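Local coordinates for protein SidF, inhibitor of growth family, member 3 (Legionella pneumophila subsp. pneumophila, PDB 4FYE) that probably acts as a phosphoinositide phosphatase, removing the 3-phosphate from membrane inositol lipids such as phosphatidylinositol 3,4,5-trisphosphate, at residues Tyr12-Leu16 / Lys42-Leu46; Asn446-Asp450 / Ile553-Arg557; Ile453-Asp457 / His473-Lys477; Lys626-Leu630 / Leu680-Arg684; Asn649-Gln654 / His707-Thr712. The protein carries 1 engineered substitution. All coordinates share one frame; numbering follows the deposited sequence.

Contact 1: residues Tyr12-Leu16 / Lys42-Leu46; sequences YVTHL and KDPML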
# COMPACT_ATOMS: atom_id res chain seq x y z
N TYR A 12 -16.17 -0.76 -12.64
CA TYR A 12 -15.73 0.53 -12.14
C TYR A 12 -14.47 1.13 -12.80
O TYR A 12 -14.47 2.30 -13.21
CB TYR A 12 -15.57 0.51 -10.65
CG TYR A 12 -15.38 1.86 -10.02
CD1 TYR A 12 -16.18 2.97 -10.36
CD2 TYR A 12 -14.44 2.03 -9.04
CE1 TYR A 12 -16.02 4.21 -9.74
CE2 TYR A 12 -14.29 3.25 -8.40
CZ TYR A 12 -15.07 4.33 -8.74
OH TYR A 12 -14.83 5.52 -8.08
N VAL A 13 -13.40 0.36 -12.94
CA VAL A 13 -12.15 0.89 -13.51
C VAL A 13 -12.40 1.34 -14.96
O VAL A 13 -11.85 2.38 -15.43
CB VAL A 13 -11.08 -0.20 -13.47
CG1 VAL A 13 -9.92 0.15 -14.36
CG2 VAL A 13 -10.69 -0.54 -12.00
N THR A 14 -13.26 0.59 -15.66
CA THR A 14 -13.61 0.90 -17.01
C THR A 14 -14.36 2.21 -17.09
O THR A 14 -14.06 3.04 -17.94
CB THR A 14 -14.51 -0.19 -17.58
OG1 THR A 14 -13.77 -1.42 -17.64
CG2 THR A 14 -14.98 0.22 -18.96
N HIS A 15 -15.35 2.42 -16.23
CA HIS A 15 -16.01 3.73 -16.24
C HIS A 15 -15.05 4.86 -15.97
O HIS A 15 -15.14 5.90 -16.55
CB HIS A 15 -17.17 3.74 -15.27
CG HIS A 15 -18.38 3.06 -15.80
ND1 HIS A 15 -19.40 3.75 -16.38
CD2 HIS A 15 -18.70 1.71 -15.89
CE1 HIS A 15 -20.34 2.88 -16.78
NE2 HIS A 15 -19.90 1.63 -16.49
N LEU A 16 -14.07 4.61 -15.09
CA LEU A 16 -13.14 5.62 -14.65
C LEU A 16 -12.27 6.10 -15.78
O LEU A 16 -11.80 7.21 -15.73
CB LEU A 16 -12.25 5.08 -13.52
CG LEU A 16 -12.92 5.17 -12.17
CD1 LEU A 16 -12.17 4.38 -11.04
CD2 LEU A 16 -13.08 6.63 -11.82
N LYS A 42 -15.64 14.57 -12.50
CA LYS A 42 -16.64 14.03 -11.54
C LYS A 42 -16.52 12.53 -11.55
O LYS A 42 -16.20 11.96 -12.60
CB LYS A 42 -18.05 14.45 -11.92
CG LYS A 42 -18.42 15.91 -11.62
CD LYS A 42 -19.94 16.04 -11.74
CE LYS A 42 -20.46 17.46 -11.99
NZ LYS A 42 -21.92 17.44 -12.39
N ASP A 43 -16.73 11.88 -10.41
CA ASP A 43 -16.71 10.42 -10.39
C ASP A 43 -17.87 9.89 -11.24
O ASP A 43 -18.99 10.39 -11.16
CB ASP A 43 -16.79 9.89 -8.97
CG ASP A 43 -16.54 8.40 -8.89
OD1 ASP A 43 -17.51 7.63 -9.13
OD2 ASP A 43 -15.37 7.99 -8.64
N PRO A 44 -17.59 8.91 -12.11
CA PRO A 44 -18.64 8.44 -13.02
C PRO A 44 -19.74 7.69 -12.29
O PRO A 44 -20.76 7.34 -12.89
CB PRO A 44 -17.92 7.45 -13.94
CG PRO A 44 -16.72 6.99 -13.17
CD PRO A 44 -16.33 8.14 -12.26
N MET A 45 -19.55 7.44 -11.01
CA MET A 45 -20.48 6.57 -10.33
C MET A 45 -20.85 7.05 -8.95
O MET A 45 -22.00 6.99 -8.60
CB MET A 45 -19.95 5.12 -10.28
CG MET A 45 -19.71 4.58 -11.68
SD MET A 45 -19.96 2.82 -11.95
CE MET A 45 -19.74 2.15 -10.30
N LEU A 46 -19.89 7.52 -8.17
CA LEU A 46 -20.23 8.04 -6.87
C LEU A 46 -20.47 9.55 -6.87
O LEU A 46 -19.58 10.34 -7.18
CB LEU A 46 -19.22 7.62 -5.82
CG LEU A 46 -19.77 7.69 -4.38
CD1 LEU A 46 -21.28 7.46 -4.21
CD2 LEU A 46 -18.96 6.72 -3.53
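Tyr12 meets Asp43 through its hydroxyl: OH donates to Asp43 OD2 at 2.6 Å, using the syn lone pair of that oxygen, with ring and carboxylate planes 35° apart. The phenol gets there because CG stands anti to the backbone N (chi1 -169°), which sends the ring out from the helix toward the loop. Beside that ring, Met45 runs past in the opposite direction, and its CE lies 3.7 Å from Tyr12 CD1. One turn on, His15 offers a ring face to the same methionine, Met45 SD standing 4.4 Å from the imidazole centroid, a Met-aromatic contact, while its CB rests on the Pro44 ring. Leu16 completes the row: its CD2 touches Pro44 CD at 3.6 Å, and its CD1 covers a face of the Tyr12 ring. The other carboxylate oxygen works within the loop. Asp43 OD1 takes Met45 N at 2.8 Å and Leu46 N at 2.6 Å from opposite faces of its plane, so one aspartate both shapes its own loop and receives the helix. Acceptance from the backbone N two residues on makes an Asx turn, and from three on an Asx motif, here just after edge strand 39-42 and packed against the N-terminal helix 9-16.

Contact 2: residues Asn446-Asp450 / Ile553-Arg557; sequences NQMTD and IDALR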
# COMPACT_ATOMS: atom_id res chain seq x y z
N ASN A 446 9.35 -19.44 5.38
CA ASN A 446 8.82 -20.83 5.42
C ASN A 446 7.33 -20.88 4.99
O ASN A 446 6.90 -21.73 4.20
CB ASN A 446 8.95 -21.41 6.81
CG ASN A 446 10.35 -21.73 7.19
OD1 ASN A 446 11.19 -22.08 6.33
ND2 ASN A 446 10.64 -21.65 8.50
N GLN A 447 6.54 -19.96 5.52
CA GLN A 447 5.11 -19.98 5.20
C GLN A 447 4.88 -19.88 3.71
O GLN A 447 4.17 -20.70 3.14
CB GLN A 447 4.40 -18.83 5.87
CG GLN A 447 4.55 -18.85 7.37
CD GLN A 447 3.88 -17.67 8.04
OE1 GLN A 447 4.13 -16.51 7.71
NE2 GLN A 447 3.01 -17.96 8.99
N MET A 448 5.52 -18.90 3.10
CA MET A 448 5.29 -18.55 1.70
C MET A 448 5.86 -19.65 0.86
O MET A 448 5.33 -19.99 -0.19
CB MET A 448 6.01 -17.22 1.34
CG MET A 448 5.44 -15.98 2.03
SD MET A 448 3.76 -15.65 1.47
CE MET A 448 4.03 -14.89 -0.15
N THR A 449 6.96 -20.23 1.30
CA THR A 449 7.45 -21.33 0.54
C THR A 449 6.52 -22.56 0.67
O THR A 449 6.19 -23.18 -0.34
CB THR A 449 8.98 -21.59 0.71
OG1 THR A 449 9.20 -22.99 0.86
CG2 THR A 449 9.64 -20.87 1.88
N ASP A 450 6.05 -22.90 1.87
CA ASP A 450 5.04 -23.99 2.03
C ASP A 450 3.76 -23.73 1.15
O ASP A 450 3.32 -24.63 0.42
CB ASP A 450 4.72 -24.28 3.53
CG ASP A 450 5.94 -24.94 4.33
OD1 ASP A 450 6.43 -26.02 3.91
OD2 ASP A 450 6.41 -24.41 5.38
N ILE A 553 13.83 -25.23 10.56
CA ILE A 553 13.46 -25.46 9.16
C ILE A 553 14.33 -24.62 8.21
O ILE A 553 14.83 -25.11 7.19
CB ILE A 553 11.96 -25.23 8.95
CG1 ILE A 553 11.21 -26.34 9.70
CG2 ILE A 553 11.62 -25.15 7.46
CD1 ILE A 553 9.70 -26.27 9.68
N ASP A 554 14.52 -23.36 8.59
CA ASP A 554 15.37 -22.43 7.87
C ASP A 554 16.76 -23.00 7.54
O ASP A 554 17.16 -23.05 6.37
CB ASP A 554 15.53 -21.18 8.74
CG ASP A 554 15.62 -19.92 7.94
OD1 ASP A 554 16.46 -19.08 8.30
OD2 ASP A 554 14.85 -19.78 6.96
N ALA A 555 17.46 -23.44 8.59
CA ALA A 555 18.77 -24.11 8.48
C ALA A 555 18.83 -25.13 7.35
O ALA A 555 19.76 -25.10 6.52
CB ALA A 555 19.11 -24.80 9.80
N LEU A 556 17.84 -26.01 7.33
CA LEU A 556 17.77 -27.06 6.34
C LEU A 556 17.39 -26.55 4.96
O LEU A 556 17.89 -27.03 3.94
CB LEU A 556 16.81 -28.15 6.78
CG LEU A 556 17.34 -29.02 7.94
CD1 LEU A 556 16.17 -29.80 8.51
CD2 LEU A 556 18.49 -29.95 7.55
N ARG A 557 16.52 -25.56 4.90
CA ARG A 557 16.24 -24.99 3.58
C ARG A 557 17.51 -24.34 3.05
O ARG A 557 17.86 -24.48 1.87
CB ARG A 557 15.03 -24.05 3.62
CG ARG A 557 13.73 -24.77 3.19
CD ARG A 557 12.51 -24.51 4.08
NE ARG A 557 11.32 -25.12 3.50
CZ ARG A 557 10.09 -25.11 4.01
NH1 ARG A 557 9.82 -24.53 5.16
NH2 ARG A 557 9.11 -25.71 3.36
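A bend at chi2 (134°), followed by an extended chain, brings the Arg557 guanidinium to Asn446 and Asp450. On the other helix these two stand one turn apart, each with CG beside the backbone N, and their polar ends come to the same guanidinium. The result is a worked case of one guanidinium shared between neighbouring turns of a helix. Arg557 NH2 donates to Asp450 OD1 at 2.8 Å in a salt bridge; the oxygen lies in the guanidinium plane, although the carboxylate itself is turned 54° to that plane and is met from above. Arg557 NH1 donates to Asn446 OD1 at 3.0 Å, from above the amide carbonyl plane, and adds a weak bond to Asp450 OD2. Thr449 OG1 lies over one face of the group, 3.7 Å from Arg557 NH2. Ile553 CG2 packs at 3.3 Å against Asn446 OD1, and the other amide atom, Asn446 ND2, binds His550, which fixes the amide's rotation. The guanidinium is buried, and both of its terminal nitrogens have acceptors on helix 438-458. The local axes of segments 446-450 and 553-557 cross at 61° and approach to 12.0 Å, a spacing bridged by the long arginine. Ile553 also packs on helix 482-514, Arg557 on Tyr614 of helix 590-614, and Met448 of helix 438-458 on helix 626-637.

Contact 3: residues Ile453-Asp457 / His473-Lys477; sequences IRNLD and HTLLK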
# COMPACT_ATOMS: atom_id res chain seq x y z
N ILE A 453 4.53 -24.69 -2.26
CA ILE A 453 4.59 -26.15 -2.42
C ILE A 453 3.15 -26.68 -2.62
O ILE A 453 2.87 -27.32 -3.63
CB ILE A 453 5.32 -26.87 -1.23
CG1 ILE A 453 6.78 -26.39 -1.06
CG2 ILE A 453 5.31 -28.40 -1.36
CD1 ILE A 453 7.63 -26.44 -2.31
N ARG A 454 2.24 -26.33 -1.70
CA ARG A 454 0.87 -26.80 -1.75
C ARG A 454 0.26 -26.45 -3.07
O ARG A 454 -0.36 -27.29 -3.72
CB ARG A 454 0.03 -26.16 -0.67
CG ARG A 454 0.40 -26.58 0.73
CD ARG A 454 -0.73 -26.20 1.65
NE ARG A 454 -0.24 -25.54 2.85
CZ ARG A 454 -0.50 -24.27 3.18
NH1 ARG A 454 -1.27 -23.51 2.40
NH2 ARG A 454 -0.00 -23.78 4.31
N ASN A 455 0.46 -25.21 -3.47
CA ASN A 455 -0.17 -24.69 -4.67
C ASN A 455 0.47 -25.27 -5.91
O ASN A 455 -0.14 -25.31 -6.98
CB ASN A 455 -0.09 -23.16 -4.68
CG ASN A 455 -1.03 -22.53 -5.70
OD1 ASN A 455 -0.73 -22.45 -6.90
ND2 ASN A 455 -2.17 -22.04 -5.22
N LEU A 456 1.72 -25.72 -5.78
CA LEU A 456 2.37 -26.47 -6.88
C LEU A 456 1.82 -27.86 -6.99
O LEU A 456 1.50 -28.30 -8.09
CB LEU A 456 3.89 -26.49 -6.75
CG LEU A 456 4.71 -25.61 -7.73
CD1 LEU A 456 4.07 -24.27 -8.07
CD2 LEU A 456 6.14 -25.42 -7.21
N ASP A 457 1.69 -28.54 -5.84
CA ASP A 457 1.09 -29.88 -5.76
C ASP A 457 -0.25 -29.93 -6.50
O ASP A 457 -0.62 -30.96 -7.02
CB ASP A 457 0.89 -30.30 -4.28
CG ASP A 457 2.23 -30.47 -3.51
OD1 ASP A 457 3.30 -30.28 -4.12
OD2 ASP A 457 2.22 -30.78 -2.29
N HIS A 473 9.17 -28.84 -9.98
CA HIS A 473 8.36 -29.08 -8.81
C HIS A 473 9.13 -29.95 -7.85
O HIS A 473 9.34 -29.55 -6.70
CB HIS A 473 7.05 -29.71 -9.23
CG HIS A 473 6.12 -30.01 -8.10
ND1 HIS A 473 6.53 -30.03 -6.82
CD2 HIS A 473 4.77 -30.34 -8.09
CE1 HIS A 473 5.49 -30.33 -6.03
NE2 HIS A 473 4.41 -30.52 -6.81
N THR A 474 9.57 -31.13 -8.32
CA THR A 474 10.38 -32.09 -7.52
C THR A 474 11.45 -31.35 -6.73
O THR A 474 11.55 -31.51 -5.51
CB THR A 474 11.06 -33.16 -8.40
OG1 THR A 474 10.09 -34.12 -8.82
CG2 THR A 474 12.21 -33.91 -7.64
N LEU A 475 12.22 -30.52 -7.44
CA LEU A 475 13.30 -29.75 -6.84
C LEU A 475 12.84 -28.68 -5.86
O LEU A 475 13.54 -28.42 -4.86
CB LEU A 475 14.18 -29.14 -7.93
CG LEU A 475 14.86 -30.13 -8.89
CD1 LEU A 475 15.85 -29.39 -9.79
CD2 LEU A 475 15.59 -31.27 -8.17
N LEU A 476 11.68 -28.08 -6.12
CA LEU A 476 11.23 -26.97 -5.29
C LEU A 476 10.64 -27.44 -4.00
O LEU A 476 10.50 -26.65 -3.07
CB LEU A 476 10.21 -26.09 -6.00
CG LEU A 476 10.76 -25.09 -7.01
CD1 LEU A 476 9.79 -23.93 -7.07
CD2 LEU A 476 12.18 -24.63 -6.68
N LYS A 477 10.30 -28.73 -3.97
CA LYS A 477 9.75 -29.38 -2.79
C LYS A 477 10.65 -29.12 -1.60
O LYS A 477 10.19 -29.17 -0.47
CB LYS A 477 9.60 -30.88 -3.02
CG LYS A 477 8.20 -31.32 -3.40
CD LYS A 477 7.30 -31.38 -2.17
CE LYS A 477 5.93 -31.98 -2.49
NZ LYS A 477 4.89 -31.69 -1.46
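Leu456 and Leu476 meet on the buried side of this contact, where CD2 of the first lies 3.9 Å from CD1 of the second and both side chains continue into helix 590-614, on Cys603. Next to them Leu456 CB sits over the centre of the His473 ring, 4.1 Å from its centroid, a CH-pi contact made with the backbone-proximal carbon instead of a methyl. A chi1 of 180°, which turns CG of His473 away from the backbone N, carries the imidazole across the gap between the helices to lie against this carbon. Ile453 closes the tight end: its CD1 comes within 3.0 Å of the carbonyl oxygen of Leu476, a close approach of methyl to oxygen, and CG2 rests against Lys477 CD at 3.7 Å.

Toward solvent the character changes from packing to charge. Asp457 and Lys477 are both exposed, and Lys477 NZ bonds Asp457 OD2 at 2.9 Å in a salt bridge, approaching on the syn side and near the carboxylate plane, with a longer, weak bond to OD1. That second oxygen, Asp457 OD1, lies at the edge of the His473 ring, 2.9 Å from His473 NE2, the carboxylate and ring being nearly coplanar, 15° apart. The lysine reaches the site by bending at chi2, its methylenes leaning on Ile453. Ile453 lies nearest Lys477 and Leu456 nearest His473, an order that runs in opposite senses along the two segments, as in an alpha-alpha hairpin, here formed by helices 438-458 and 467-476.

Contact 4: residues Lys626-Leu630 / Leu680-Arg684; sequences KLQTL and LDHRR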
# COMPACT_ATOMS: atom_id res chain seq x y z
N LYS A 626 14.39 -5.44 -3.73
CA LYS A 626 14.09 -6.62 -4.57
C LYS A 626 13.35 -7.76 -3.81
O LYS A 626 12.47 -8.43 -4.38
CB LYS A 626 15.35 -7.20 -5.19
CG LYS A 626 16.15 -6.24 -6.01
CD LYS A 626 16.95 -7.03 -7.02
CE LYS A 626 17.88 -6.11 -7.80
NZ LYS A 626 18.72 -7.04 -8.59
N LEU A 627 13.69 -7.95 -2.53
CA LEU A 627 13.23 -9.14 -1.84
C LEU A 627 11.79 -8.87 -1.47
O LEU A 627 10.93 -9.71 -1.72
CB LEU A 627 14.11 -9.52 -0.64
CG LEU A 627 13.58 -10.62 0.32
CD1 LEU A 627 13.29 -11.93 -0.41
CD2 LEU A 627 14.58 -10.83 1.46
N GLN A 628 11.54 -7.65 -0.98
CA GLN A 628 10.21 -7.18 -0.64
C GLN A 628 9.33 -7.24 -1.88
O GLN A 628 8.19 -7.74 -1.84
CB GLN A 628 10.33 -5.77 -0.05
CG GLN A 628 11.28 -5.66 1.17
CD GLN A 628 12.73 -5.31 0.82
OE1 GLN A 628 13.26 -5.78 -0.14
NE2 GLN A 628 13.40 -4.56 1.67
N THR A 629 9.88 -6.80 -3.02
CA THR A 629 9.10 -6.81 -4.28
C THR A 629 8.78 -8.22 -4.71
O THR A 629 7.66 -8.48 -5.14
CB THR A 629 9.84 -6.15 -5.44
OG1 THR A 629 10.10 -4.80 -5.08
CG2 THR A 629 8.98 -6.13 -6.71
N LEU A 630 9.74 -9.14 -4.53
CA LEU A 630 9.58 -10.50 -4.99
C LEU A 630 8.51 -11.12 -4.20
O LEU A 630 7.53 -11.65 -4.76
CB LEU A 630 10.88 -11.28 -4.89
CG LEU A 630 11.79 -10.73 -5.99
CD1 LEU A 630 13.30 -11.06 -5.87
CD2 LEU A 630 11.23 -11.18 -7.33
N LEU A 680 13.73 -5.30 -12.37
CA LEU A 680 14.41 -5.08 -11.10
C LEU A 680 15.93 -4.95 -11.21
O LEU A 680 16.49 -4.09 -10.58
CB LEU A 680 14.02 -6.15 -10.10
CG LEU A 680 12.57 -6.22 -9.58
CD1 LEU A 680 12.54 -7.36 -8.56
CD2 LEU A 680 12.22 -4.86 -8.93
N ASP A 681 16.56 -5.76 -12.06
CA ASP A 681 18.01 -5.88 -12.13
C ASP A 681 18.60 -4.76 -12.95
O ASP A 681 19.74 -4.31 -12.67
CB ASP A 681 18.41 -7.24 -12.74
CG ASP A 681 17.89 -8.47 -11.91
OD1 ASP A 681 17.53 -8.29 -10.70
OD2 ASP A 681 17.85 -9.63 -12.45
N HIS A 682 17.85 -4.29 -13.94
CA HIS A 682 18.34 -3.22 -14.83
C HIS A 682 18.87 -2.04 -14.03
O HIS A 682 18.21 -1.54 -13.11
CB HIS A 682 17.34 -2.76 -15.92
CG HIS A 682 17.96 -1.77 -16.90
ND1 HIS A 682 17.98 -0.41 -16.67
CD2 HIS A 682 18.70 -1.98 -18.07
CE1 HIS A 682 18.65 0.20 -17.66
NE2 HIS A 682 19.09 -0.75 -18.52
N ARG A 683 20.08 -1.62 -14.35
CA ARG A 683 20.76 -0.54 -13.68
C ARG A 683 20.41 0.79 -14.38
O ARG A 683 20.90 1.05 -15.49
CB ARG A 683 22.32 -0.79 -13.68
CG ARG A 683 22.82 -2.02 -12.86
CD ARG A 683 22.35 -2.03 -11.37
NE ARG A 683 20.91 -2.32 -11.14
CZ ARG A 683 20.23 -1.94 -10.02
NH1 ARG A 683 20.83 -1.22 -9.04
NH2 ARG A 683 18.94 -2.24 -9.84
N ARG A 684 19.62 1.65 -13.74
CA ARG A 684 19.23 2.92 -14.41
C ARG A 684 20.43 3.81 -14.58
O ARG A 684 21.31 3.84 -13.71
CB ARG A 684 18.09 3.65 -13.67
CG ARG A 684 16.72 3.17 -14.08
CD ARG A 684 15.92 2.50 -12.94
NE ARG A 684 16.12 1.07 -12.84
CZ ARG A 684 15.19 0.12 -12.61
NH1 ARG A 684 13.91 0.37 -12.48
NH2 ARG A 684 15.59 -1.15 -12.55
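Lys626 lays its extended side chain alongside Leu680, CD 4.3 Å from Leu680 CB, and carries its amine on to Asp681. The place is a meeting of helix ends: the first turn of helix 626-637 packs against the last turn of the short helix 678-681, and the chain leaves helical geometry at His682. Lys626 NZ donates to Asp681 OD1 at 2.7 Å, a salt bridge struck on the anti side of the carboxylate oxygen and 34° out of its plane. The lysine begins with CG beside its backbone N (chi1 -57°) and stays extended beyond it, which lets a residue at the helix start span the gap while its methylenes pass the Leu680 carbonyl.

Beside the salt bridge the contact is apolar. Thr629 and Leu680 reach toward each other tip to tip, CG2 to CD2 at 4.1 Å, and Leu630 CD2 lies 4.2 Å from Leu680 CD1; Thr629 turns its hydroxyl instead to the carbonyl of Phe625. Lys659 of helix 652-668 also touches Leu680, and helix 590-614 backs Leu630. The residues that follow the short helix fold back on it. Arg683 returns its guanidinium to the helix end and gathers two carbonyls there, a second cation placed near Lys626 but with the charged atoms 5.0 Å apart, Lys626 NZ to Arg683 NH2; its NH1 is taken by Asn726. Arg683 NE bonds Asp681 O at 2.8 Å, and Arg683 NH2 meets Leu680 O at 3.2 Å, in the plane of that carbonyl.

Contact 5: residues Asn649-Gln654 / His707-Thr712; sequences NNDRGQ and HHTANT. With PO4 (phosphate ion), chain B.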
# COMPACT_ATOMS: atom_id res chain seq x y z
N ASN A 649 3.27 6.07 4.89
CA ASN A 649 3.13 5.47 3.58
C ASN A 649 3.38 6.45 2.45
O ASN A 649 3.25 6.11 1.29
CB ASN A 649 1.76 4.82 3.40
CG ASN A 649 1.77 3.78 2.32
OD1 ASN A 649 2.64 2.91 2.30
ND2 ASN A 649 0.83 3.86 1.40
N ASN A 650 3.74 7.67 2.79
CA ASN A 650 4.12 8.66 1.81
C ASN A 650 5.41 8.34 1.07
O ASN A 650 5.55 8.65 -0.11
CB ASN A 650 4.19 10.05 2.44
CG ASN A 650 2.83 10.62 2.71
OD1 ASN A 650 1.89 10.39 1.96
ND2 ASN A 650 2.70 11.37 3.79
N ASP A 651 6.38 7.77 1.77
CA ASP A 651 7.72 7.67 1.21
C ASP A 651 8.23 6.28 0.87
O ASP A 651 8.25 5.90 -0.29
CB ASP A 651 8.69 8.41 2.12
CG ASP A 651 8.11 9.69 2.67
OD1 ASP A 651 7.87 10.62 1.88
OD2 ASP A 651 7.87 9.77 3.88
N ARG A 652 8.65 5.52 1.87
CA ARG A 652 9.25 4.21 1.62
C ARG A 652 8.29 3.23 0.96
O ARG A 652 8.66 2.50 0.06
CB ARG A 652 9.79 3.61 2.91
CG ARG A 652 11.24 3.95 3.19
CD ARG A 652 11.61 3.65 4.62
NE ARG A 652 10.60 4.13 5.56
CZ ARG A 652 10.70 4.02 6.87
NH1 ARG A 652 11.76 3.45 7.41
NH2 ARG A 652 9.75 4.49 7.65
N GLY A 653 7.05 3.23 1.42
CA GLY A 653 5.99 2.33 0.91
C GLY A 653 5.61 2.62 -0.52
O GLY A 653 5.39 1.69 -1.33
N GLN A 654 5.55 3.90 -0.87
CA GLN A 654 5.35 4.29 -2.28
C GLN A 654 6.43 3.76 -3.23
O GLN A 654 6.14 3.41 -4.41
CB GLN A 654 5.37 5.83 -2.44
CG GLN A 654 4.14 6.52 -1.89
CD GLN A 654 2.90 5.78 -2.33
OE1 GLN A 654 2.54 5.79 -3.49
NE2 GLN A 654 2.28 5.09 -1.40
N HIS A 707 -0.54 11.27 -5.20
CA HIS A 707 -0.89 10.66 -3.94
C HIS A 707 -0.37 11.52 -2.82
O HIS A 707 -1.15 11.84 -1.95
CB HIS A 707 -0.41 9.20 -3.90
CG HIS A 707 -0.20 8.64 -2.52
ND1 HIS A 707 -1.13 7.87 -1.90
CD2 HIS A 707 0.87 8.77 -1.62
CE1 HIS A 707 -0.69 7.54 -0.67
NE2 HIS A 707 0.52 8.10 -0.49
N HIS A 708 0.90 11.95 -2.87
CA HIS A 708 1.46 12.83 -1.83
C HIS A 708 0.72 14.15 -1.67
O HIS A 708 0.56 14.68 -0.55
CB HIS A 708 2.97 13.07 -2.09
CG HIS A 708 3.75 13.55 -0.87
ND1 HIS A 708 3.76 14.87 -0.44
CD2 HIS A 708 4.59 12.86 -0.02
CE1 HIS A 708 4.55 14.98 0.65
NE2 HIS A 708 5.09 13.76 0.89
N THR A 709 0.26 14.71 -2.78
CA THR A 709 -0.47 15.97 -2.75
C THR A 709 -1.81 15.79 -2.02
O THR A 709 -2.12 16.55 -1.09
CB THR A 709 -0.64 16.54 -4.16
OG1 THR A 709 0.68 16.69 -4.71
CG2 THR A 709 -1.31 17.92 -4.13
N ALA A 710 -2.57 14.81 -2.43
CA ALA A 710 -3.80 14.39 -1.73
C ALA A 710 -3.60 14.09 -0.23
O ALA A 710 -4.46 14.37 0.58
CB ALA A 710 -4.40 13.16 -2.40
N ASN A 711 -2.45 13.55 0.13
CA ASN A 711 -2.23 13.32 1.53
C ASN A 711 -1.74 14.50 2.28
O ASN A 711 -2.04 14.58 3.45
CB ASN A 711 -1.22 12.21 1.80
CG ASN A 711 -1.83 10.84 1.75
OD1 ASN A 711 -3.04 10.68 1.60
ND2 ASN A 711 -0.99 9.83 1.84
N THR A 712 -0.92 15.37 1.68
CA THR A 712 -0.26 16.42 2.50
C THR A 712 -0.53 17.81 2.00
O THR A 712 -0.24 18.75 2.70
CB THR A 712 1.29 16.26 2.65
OG1 THR A 712 1.92 16.50 1.37
CG2 THR A 712 1.67 14.79 3.18
P PO4 B . 7.76 6.75 5.41
O1 PO4 B . 8.95 6.10 4.70
O2 PO4 B . 7.51 6.07 6.75
O3 PO4 B . 7.91 8.24 5.73
O4 PO4 B . 6.50 6.60 4.53
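Asn650 OD1 accepts from Asn711 ND2 at 2.9 Å in a nearly straight bond of 173°, the donor tilted somewhat from the plane of the carbonyl. The rest of the Asn650 side chain is wedged among residues of helix 701-712: CB meets the ring of His708 at CD2, 3.8 Å away, and ND2 faces Thr712 CG2. Beyond it Gln654 lays its amide over one face of the His707 ring, the planes 13° apart, while its NE2 donates to Asn649 O at 3.0 Å and its OE1 binds Tyr204. Residues 649-652 probably form the latter part of the P-loop: Ser646 to Arg652 has the spacing of the CX5R signature of cysteine-type phosphatases, with serine in the cysteine position of the deposited chain. A phosphate ion sits in it, probably from the crystallisation liquor, and also bonds Ser646 and Lys647. Its O1 is gripped twice by Arg652, through the backbone N at 2.9 Å and through NE at 2.7 Å, while Arg652 NH2 holds O2 at 2.9 Å in the guanidinium plane. Asp651 N donates to phosphate O4 at 3.0 Å, and the carboxylate of Asp651 turns OD1 to the backbone N of Lys718.

Contact 5 holds the phosphate loop, and the others can be placed by their distance from it. Contact 4 is about 21 Å away between centres, its nearest atoms about 8 Å off; their segments alternate along the chain, and helix 652-668, which starts in contact 5, is followed by helix 678-681 of contact 4. Contact 1, in the N-terminal region beside the six-stranded sheet, lies about 23 Å from contact 5 between centres. Contacts 2 and 3 share helix 438-458, with centres about 13 Å apart, and contact 3 is nested in the loop that contact 2 closes. Their centres are about 34 and 38 Å from that of contact 5, remote from the bound phosphate.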